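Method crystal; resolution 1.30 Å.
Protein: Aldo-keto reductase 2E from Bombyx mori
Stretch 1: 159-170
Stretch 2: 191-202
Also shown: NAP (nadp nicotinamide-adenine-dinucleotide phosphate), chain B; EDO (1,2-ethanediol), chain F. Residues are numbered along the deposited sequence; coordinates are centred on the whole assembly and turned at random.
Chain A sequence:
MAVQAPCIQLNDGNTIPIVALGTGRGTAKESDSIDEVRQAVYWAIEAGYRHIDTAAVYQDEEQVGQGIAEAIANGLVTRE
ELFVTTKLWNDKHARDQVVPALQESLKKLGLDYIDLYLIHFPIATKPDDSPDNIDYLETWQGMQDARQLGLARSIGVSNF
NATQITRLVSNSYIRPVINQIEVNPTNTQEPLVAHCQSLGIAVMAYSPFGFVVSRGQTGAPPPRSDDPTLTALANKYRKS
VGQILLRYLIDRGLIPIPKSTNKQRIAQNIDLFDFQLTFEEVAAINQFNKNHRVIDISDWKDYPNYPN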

# COMPACT_ATOMS: atom_id res chain seq x y z
N ASN A 159 -2.86 -1.70 -8.46
CA ASN A 159 -3.34 -0.93 -9.60
C ASN A 159 -4.00 -1.80 -10.66
O ASN A 159 -3.97 -1.46 -11.85
N PHE A 160 -4.66 -2.87 -10.24
CA PHE A 160 -5.46 -3.67 -11.16
C PHE A 160 -6.93 -3.24 -11.09
O PHE A 160 -7.50 -3.10 -10.00
N ASN A 161 -7.57 -3.07 -12.24
CA ASN A 161 -8.98 -2.72 -12.25
C ASN A 161 -9.86 -3.96 -12.20
O ASN A 161 -9.38 -5.09 -12.13
N ALA A 162 -11.17 -3.76 -12.23
CA ALA A 162 -12.06 -4.89 -11.99
C ALA A 162 -11.96 -5.95 -13.07
O ALA A 162 -11.99 -7.15 -12.77
N THR A 163 -11.87 -5.52 -14.32
CA THR A 163 -11.76 -6.46 -15.43
C THR A 163 -10.47 -7.27 -15.34
O THR A 163 -10.43 -8.47 -15.63
N GLN A 164 -9.39 -6.60 -14.94
CA GLN A 164 -8.10 -7.27 -14.79
C GLN A 164 -8.11 -8.25 -13.62
O GLN A 164 -7.54 -9.33 -13.71
N ILE A 165 -8.75 -7.87 -12.53
CA ILE A 165 -8.89 -8.77 -11.40
C ILE A 165 -9.68 -10.02 -11.81
O ILE A 165 -9.25 -11.15 -11.53
N THR A 166 -10.81 -9.83 -12.49
CA THR A 166 -11.61 -10.97 -12.93
C THR A 166 -10.79 -11.89 -13.86
O THR A 166 -10.82 -13.13 -13.70
N ARG A 167 -10.06 -11.31 -14.81
CA ARG A 167 -9.30 -12.11 -15.75
C ARG A 167 -8.21 -12.86 -15.04
O ARG A 167 -7.92 -14.03 -15.33
N LEU A 168 -7.54 -12.18 -14.12
CA LEU A 168 -6.48 -12.80 -13.36
C LEU A 168 -7.01 -13.97 -12.55
O LEU A 168 -6.43 -15.06 -12.60
N VAL A 169 -8.15 -13.79 -11.86
CA VAL A 169 -8.76 -14.84 -11.07
C VAL A 169 -9.18 -16.04 -11.93
O VAL A 169 -8.97 -17.19 -11.54
N SER A 170 -9.76 -15.77 -13.09
CA SER A 170 -10.24 -16.84 -13.95
C SER A 170 -9.14 -17.63 -14.64
O SER A 170 -9.39 -18.74 -15.11
N PRO A 191 -17.00 0.54 -6.16
CA PRO A 191 -17.27 -0.71 -6.88
C PRO A 191 -16.06 -1.64 -6.94
O PRO A 191 -16.24 -2.84 -6.79
N LEU A 192 -14.85 -1.12 -7.13
CA LEU A 192 -13.70 -1.99 -7.24
C LEU A 192 -13.40 -2.65 -5.90
O LEU A 192 -13.07 -3.83 -5.85
N VAL A 193 -13.51 -1.90 -4.81
CA VAL A 193 -13.33 -2.49 -3.49
C VAL A 193 -14.33 -3.62 -3.26
O VAL A 193 -13.98 -4.72 -2.83
N ALA A 194 -15.59 -3.35 -3.56
CA ALA A 194 -16.63 -4.37 -3.39
C ALA A 194 -16.33 -5.61 -4.24
O ALA A 194 -16.50 -6.74 -3.80
N HIS A 195 -15.90 -5.39 -5.48
CA HIS A 195 -15.57 -6.51 -6.37
C HIS A 195 -14.46 -7.36 -5.77
O HIS A 195 -14.56 -8.59 -5.69
N CYS A 196 -13.38 -6.72 -5.35
CA CYS A 196 -12.27 -7.47 -4.78
C CYS A 196 -12.71 -8.23 -3.54
O CYS A 196 -12.41 -9.42 -3.39
N GLN A 197 -13.41 -7.56 -2.64
CA GLN A 197 -13.82 -8.20 -1.41
C GLN A 197 -14.74 -9.37 -1.68
O GLN A 197 -14.63 -10.42 -1.01
N SER A 198 -15.62 -9.24 -2.66
CA SER A 198 -16.51 -10.35 -3.01
C SER A 198 -15.74 -11.59 -3.45
O SER A 198 -16.26 -12.72 -3.33
N LEU A 199 -14.54 -11.40 -4.00
CA LEU A 199 -13.70 -12.50 -4.48
C LEU A 199 -12.68 -12.98 -3.42
O LEU A 199 -11.80 -13.77 -3.74
N GLY A 200 -12.78 -12.47 -2.20
CA GLY A 200 -11.83 -12.80 -1.15
C GLY A 200 -10.45 -12.19 -1.30
O GLY A 200 -9.48 -12.71 -0.76
N ILE A 201 -10.39 -11.09 -2.04
CA ILE A 201 -9.15 -10.36 -2.24
C ILE A 201 -9.22 -9.10 -1.38
O ILE A 201 -10.07 -8.24 -1.60
N ALA A 202 -8.33 -9.01 -0.40
CA ALA A 202 -8.30 -7.85 0.47
C ALA A 202 -7.70 -6.65 -0.27
O ALA A 202 -6.98 -6.80 -1.26

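This is a mostly apolar contact between two nearly parallel helices, with one histidine supplying the polar links. Helices 162-170 and 191-198 run at 13° to each other, with axes 10.3 Å apart at closest approach. The contact buries 391 Å² in total.

Leu 192 (chi1 t, chi2 p) points toward stretch 1 and meets the start of its helix. Its CD1 lies 3.5 Å from Ala 162 N and 3.9 Å from Ala 162 CB. Its CD2 lies 3.5 Å from Phe 160 O.

His 195, chi1 t, also points toward the partner helix. Its NE2 is 2.9 Å from Thr 166 OG1, a weak hydrogen bond in which either atom could be the donor. The hydroxyl sits at the ring edge, near its plane; the Thr 166 rotamer is m. His 195 NE2 also makes a weak hydrogen bond to Ala 162 O, at 3.3 Å and an angle of 124°. The ring adds an apolar contact, with CD2 3.7 Å from Ala 162 CB.

Ile 165 (chi1 m, chi2 m) is the buried centre of the apolar part. Its CG2 lies 3.8 Å from both Leu 199 CD1 and Ile 201 CD1. Its CG1 is 4.1 Å from Cys 196 SG. One turn later, Val 169 (t) brings CG2 to 3.9 Å from Ile 201 CD1. Leu 199 and Ile 201 both have chi1 m and chi2 t. They follow the second helix and extend the packing beyond its end.

Asn 161, chi1 p, points away and caps its own helix: OD1 accepts from Gln 164 N at 2.9 Å.

Asn 159 also points away. Its OD1 accepts from N7N of NADP at 2.9 Å. A 1,2-ethanediol, probably from the crystallisation liquor, places C1 3.4 Å from Leu 192 CD2.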

# COMPACT_ATOMS: atom_id res chain seq x y z
CB ASN A 159 -2.21 -0.09 -10.21
CG ASN A 159 -1.64 0.88 -9.23
OD1 ASN A 159 -0.48 0.77 -8.75
ND2 ASN A 159 -2.41 1.87 -8.92
CB PHE A 160 -5.39 -5.17 -10.86
CG PHE A 160 -4.18 -5.87 -11.44
CD1 PHE A 160 -2.91 -5.36 -11.27
CD2 PHE A 160 -4.31 -7.08 -12.12
CE1 PHE A 160 -1.81 -6.01 -11.78
CE2 PHE A 160 -3.20 -7.73 -12.65
CZ PHE A 160 -1.97 -7.21 -12.47
CB ASN A 161 -9.29 -1.81 -13.45
CG ASN A 161 -9.15 -2.49 -14.79
OD1 ASN A 161 -9.37 -3.69 -14.93
ND2 ASN A 161 -8.79 -1.71 -15.80
CB ALA A 162 -13.51 -4.40 -11.84
CB THR A 163 -11.84 -5.69 -16.78
OG1 THR A 163 -13.18 -5.20 -16.94
CG2 THR A 163 -11.48 -6.60 -17.95
CB GLN A 164 -6.99 -6.23 -14.61
CG GLN A 164 -6.80 -5.40 -15.85
CD GLN A 164 -5.92 -4.18 -15.64
OE1 GLN A 164 -5.84 -3.60 -14.55
NE2 GLN A 164 -5.25 -3.77 -16.70
CB ILE A 165 -9.57 -8.07 -10.21
CG1 ILE A 165 -8.61 -7.10 -9.54
CG2 ILE A 165 -10.08 -9.09 -9.20
CD1 ILE A 165 -7.42 -7.73 -8.86
CB THR A 166 -12.88 -10.47 -13.63
OG1 THR A 166 -13.69 -9.80 -12.67
CG2 THR A 166 -13.68 -11.60 -14.28
CB ARG A 167 -8.73 -11.22 -16.85
CG ARG A 167 -7.94 -11.96 -17.91
CD ARG A 167 -7.78 -11.12 -19.18
NE ARG A 167 -6.98 -11.82 -20.19
CZ ARG A 167 -5.66 -11.82 -20.23
NH1 ARG A 167 -4.92 -11.16 -19.34
NH2 ARG A 167 -5.03 -12.51 -21.18
CB LEU A 168 -5.76 -11.75 -12.49
CG LEU A 168 -4.60 -12.26 -11.65
CD1 LEU A 168 -3.55 -12.88 -12.55
CD2 LEU A 168 -3.99 -11.14 -10.82
CB VAL A 169 -9.98 -14.30 -10.27
CG1 VAL A 169 -10.74 -15.44 -9.65
CG2 VAL A 169 -9.50 -13.31 -9.21
CB SER A 170 -11.17 -16.27 -15.02
OG SER A 170 -12.36 -15.81 -14.41
CB PRO A 191 -17.71 -0.22 -8.27
CG PRO A 191 -18.30 1.16 -8.00
CD PRO A 191 -17.42 1.72 -6.94
CB LEU A 192 -12.46 -1.23 -7.75
CG LEU A 192 -11.19 -2.08 -7.91
CD1 LEU A 192 -11.42 -3.32 -8.76
CD2 LEU A 192 -10.05 -1.25 -8.49
CB VAL A 193 -13.40 -1.44 -2.39
CG1 VAL A 193 -13.53 -2.08 -1.04
CG2 VAL A 193 -12.19 -0.55 -2.44
CB ALA A 194 -18.00 -3.80 -3.72
CB HIS A 195 -15.16 -5.90 -7.71
CG HIS A 195 -14.83 -6.90 -8.77
ND1 HIS A 195 -15.77 -7.74 -9.33
CD2 HIS A 195 -13.68 -7.14 -9.42
CE1 HIS A 195 -15.20 -8.47 -10.26
NE2 HIS A 195 -13.93 -8.13 -10.34
CB CYS A 196 -11.10 -6.55 -4.47
SG CYS A 196 -10.28 -5.88 -5.96
CB GLN A 197 -14.45 -7.18 -0.48
CG GLN A 197 -13.41 -6.19 0.07
CD GLN A 197 -14.00 -5.12 0.95
OE1 GLN A 197 -15.20 -4.83 0.89
NE2 GLN A 197 -13.13 -4.49 1.76
CB SER A 198 -17.51 -9.96 -4.09
OG SER A 198 -16.92 -9.92 -5.38
CB LEU A 199 -12.97 -12.03 -5.73
CG LEU A 199 -13.86 -11.85 -6.95
CD1 LEU A 199 -13.16 -11.08 -8.04
CD2 LEU A 199 -14.28 -13.20 -7.47
CB ILE A 201 -8.99 -10.02 -3.73
CG1 ILE A 201 -8.95 -11.28 -4.60
CG2 ILE A 201 -7.75 -9.14 -3.96
CD1 ILE A 201 -9.04 -11.00 -6.09
CB ALA A 202 -7.51 -8.14 1.75
PA NAP B . -0.10 9.61 2.19
O1A NAP B . 0.18 8.63 3.26
O2A NAP B . -1.34 9.64 1.44
O5B NAP B . 0.23 11.07 2.61
C5B NAP B . 1.44 11.40 3.23
C4B NAP B . 1.54 12.86 3.66
O4B NAP B . 0.67 13.08 4.78
C3B NAP B . 2.89 13.34 4.05
O3B NAP B . 3.00 14.66 3.58
C2B NAP B . 2.86 13.26 5.50
O2B NAP B . 3.76 14.13 6.15
C1B NAP B . 1.43 13.61 5.84
N9A NAP B . 0.89 13.04 7.05
C8A NAP B . 1.08 11.78 7.48
N7A NAP B . 0.36 11.52 8.56
C5A NAP B . -0.34 12.66 8.86
C6A NAP B . -1.25 12.99 9.87
N6A NAP B . -1.64 12.12 10.89
N1A NAP B . -1.75 14.24 9.84
C2A NAP B . -1.40 15.10 8.89
N3A NAP B . -0.54 14.82 7.90
C4A NAP B . -0.02 13.58 7.88
O3 NAP B . 1.12 9.44 1.14
PN NAP B . 1.50 8.58 -0.14
O1N NAP B . 2.98 8.42 -0.07
O2N NAP B . 0.90 9.23 -1.33
O5D NAP B . 0.79 7.17 0.01
C5D NAP B . 1.09 6.33 1.08
C4D NAP B . 1.89 5.07 0.72
O4D NAP B . 1.16 4.22 -0.15
C3D NAP B . 3.16 5.32 -0.03
O3D NAP B . 4.17 5.89 0.77
C2D NAP B . 3.45 4.01 -0.56
O2D NAP B . 3.92 3.16 0.44
C1D NAP B . 2.08 3.58 -1.04
N1N NAP B . 1.68 3.89 -2.42
C2N NAP B . 1.61 2.91 -3.34
C3N NAP B . 1.22 3.19 -4.62
C7N NAP B . 1.12 2.05 -5.56
O7N NAP B . 0.96 0.87 -5.16
N7N NAP B . 1.06 2.36 -6.87
C4N NAP B . 0.97 4.52 -5.03
C5N NAP B . 1.03 5.53 -4.06
C6N NAP B . 1.39 5.17 -2.77
P2B NAP B . 4.84 13.61 7.21
O1X NAP B . 5.63 14.89 7.56
O2X NAP B . 4.12 13.12 8.39
O3X NAP B . 5.69 12.57 6.52
C1 EDO F . -7.78 0.70 -10.05
O1 EDO F . -8.24 2.04 -9.78
C2 EDO F . -6.56 0.75 -10.92
O2 EDO F . -5.57 1.63 -10.38